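Local coordinates for protein sorbitol dehydrogenase (Gluconobacter oxydans, PDB 5ITG) that probably oxidises D-sorbitol to L-sorbose with a nicotinamide cofactor, as a Rossmann-fold member of the mannitol dehydrogenase family, at residues I295-A300 / E351-S356. Residues are numbered along the deposited sequence; the frame is centred on the assembly and turned at random.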
# COMPACT_ATOMS: atom_id res chain seq x y z
N ILE A 295 1.18 9.37 -5.75
CA ILE A 295 0.49 9.06 -6.99
C ILE A 295 1.16 9.67 -8.23
O ILE A 295 1.42 8.97 -9.22
CB ILE A 295 -0.98 9.58 -6.94
CG1 ILE A 295 -1.79 8.73 -5.96
CG2 ILE A 295 -1.61 9.55 -8.33
CD1 ILE A 295 -3.16 9.31 -5.68
N ARG A 296 1.48 10.96 -8.16
CA ARG A 296 2.04 11.64 -9.32
C ARG A 296 3.54 11.55 -9.56
O ARG A 296 4.01 11.93 -10.64
CB ARG A 296 1.60 13.11 -9.29
CG ARG A 296 0.07 13.28 -9.34
CD ARG A 296 -0.33 14.75 -9.34
NE ARG A 296 0.31 15.44 -10.45
CZ ARG A 296 0.56 16.75 -10.48
NH1 ARG A 296 0.23 17.53 -9.45
NH2 ARG A 296 1.17 17.28 -11.53
N MSE A 297 4.28 11.05 -8.57
CA MSE A 297 5.72 10.88 -8.73
C MSE A 297 6.13 9.39 -8.70
O MSE A 297 6.77 8.92 -9.62
CB MSE A 297 6.49 11.66 -7.67
CG MSE A 297 6.44 13.17 -7.89
SE MSE A 297 7.61 14.11 -6.68
CE MSE A 297 9.30 13.60 -7.51
N LEU A 298 5.74 8.66 -7.65
CA LEU A 298 6.11 7.25 -7.56
C LEU A 298 5.33 6.38 -8.55
O LEU A 298 5.93 5.69 -9.38
CB LEU A 298 5.90 6.70 -6.14
CG LEU A 298 6.26 5.21 -5.96
CD1 LEU A 298 7.76 5.05 -5.99
CD2 LEU A 298 5.71 4.69 -4.64
N ASN A 299 4.00 6.41 -8.46
CA ASN A 299 3.16 5.61 -9.35
C ASN A 299 3.28 6.06 -10.81
O ASN A 299 3.43 5.23 -11.71
CB ASN A 299 1.69 5.68 -8.89
CG ASN A 299 1.50 5.22 -7.45
OD1 ASN A 299 2.23 4.35 -6.96
ND2 ASN A 299 0.52 5.79 -6.77
N ALA A 300 3.21 7.37 -11.03
CA ALA A 300 3.34 7.93 -12.37
C ALA A 300 4.72 7.59 -12.94
O ALA A 300 4.85 7.29 -14.13
CB ALA A 300 3.17 9.46 -12.32
N GLU A 351 12.45 16.95 -4.68
CA GLU A 351 13.66 16.44 -5.29
C GLU A 351 14.20 15.26 -4.51
O GLU A 351 14.76 14.33 -5.09
CB GLU A 351 14.73 17.54 -5.36
CG GLU A 351 14.30 18.75 -6.17
CD GLU A 351 13.96 19.95 -5.30
OE1 GLU A 351 12.92 19.92 -4.57
OE2 GLU A 351 14.74 20.91 -5.34
N GLY A 352 14.04 15.31 -3.19
CA GLY A 352 14.48 14.21 -2.35
C GLY A 352 13.56 13.03 -2.58
O GLY A 352 13.99 11.88 -2.55
N TYR A 353 12.28 13.31 -2.82
CA TYR A 353 11.34 12.23 -3.08
C TYR A 353 11.72 11.58 -4.40
O TYR A 353 11.72 10.35 -4.53
CB TYR A 353 9.91 12.75 -3.17
CG TYR A 353 8.89 11.61 -3.12
CD1 TYR A 353 8.56 11.00 -1.91
CD2 TYR A 353 8.32 11.12 -4.28
CE1 TYR A 353 7.67 9.91 -1.87
CE2 TYR A 353 7.44 10.04 -4.26
CZ TYR A 353 7.12 9.44 -3.05
OH TYR A 353 6.26 8.37 -3.04
N ARG A 354 12.02 12.41 -5.39
CA ARG A 354 12.43 11.95 -6.71
C ARG A 354 13.61 11.00 -6.56
O ARG A 354 13.64 9.92 -7.16
CB ARG A 354 12.85 13.14 -7.58
CG ARG A 354 13.53 12.77 -8.90
CD ARG A 354 14.38 13.95 -9.39
NE ARG A 354 15.55 14.17 -8.53
CZ ARG A 354 16.23 15.31 -8.45
NH1 ARG A 354 15.86 16.37 -9.17
NH2 ARG A 354 17.29 15.39 -7.66
N ASP A 355 14.59 11.40 -5.75
CA ASP A 355 15.76 10.56 -5.54
C ASP A 355 15.38 9.20 -4.96
O ASP A 355 15.93 8.18 -5.36
CB ASP A 355 16.77 11.26 -4.62
CG ASP A 355 17.40 12.47 -5.28
OD1 ASP A 355 17.42 12.53 -6.53
OD2 ASP A 355 17.89 13.37 -4.55
N SER A 356 14.44 9.18 -4.02
CA SER A 356 14.02 7.92 -3.42
C SER A 356 13.29 7.03 -4.43
O SER A 356 13.44 5.81 -4.41
CB SER A 356 13.11 8.16 -2.20
OG SER A 356 11.86 8.71 -2.58
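In Tyr353, CG lies trans to the backbone N (chi1 -167°), which places the ring edge beside Met297 and Leu298. The selenomethionine side chain at Met297 runs the other way. It is extended at chi2 and bends at chi3 (73°), which turns its methyl CE onto the backbone side of Arg354. CB of Met297 lies at the ring edge, 3.9 Å from Tyr353 CD2. The selenium sits obliquely beside the ring, 5.1 Å from SE to the centroid of Tyr353, in a Met-aromatic contact. Met297 CE ends 3.6 Å from Arg354 CB. Leu298 lies across the end of the tyrosine, its CB 3.5 Å from Tyr353 OH. Ser356 OG lies over the rim of one ring face and gives a 2.6 Å hydrogen bond to the backbone Tyr353 O. The Arg354 guanidinium turns from Met297. Its NE and NH2 grip the single oxygen Asp355 OD1 side-on in a salt bridge, and NH1 hydrogen-bonds Asn335 OD1 of helix 324-338. Val338 and Leu342 also touch Met297.

The contact joins helices 288-312 and 350-361 in the mannitol dehydrogenase C-terminal domain. Their short segments run nearly parallel, with axes 9.9 Å apart. No hydrogen bond or salt bridge spans them, so the pairing rests on buried apolar and selenium-aromatic contacts, while the charged groups of Arg354 and Asp355 pair within their own helix.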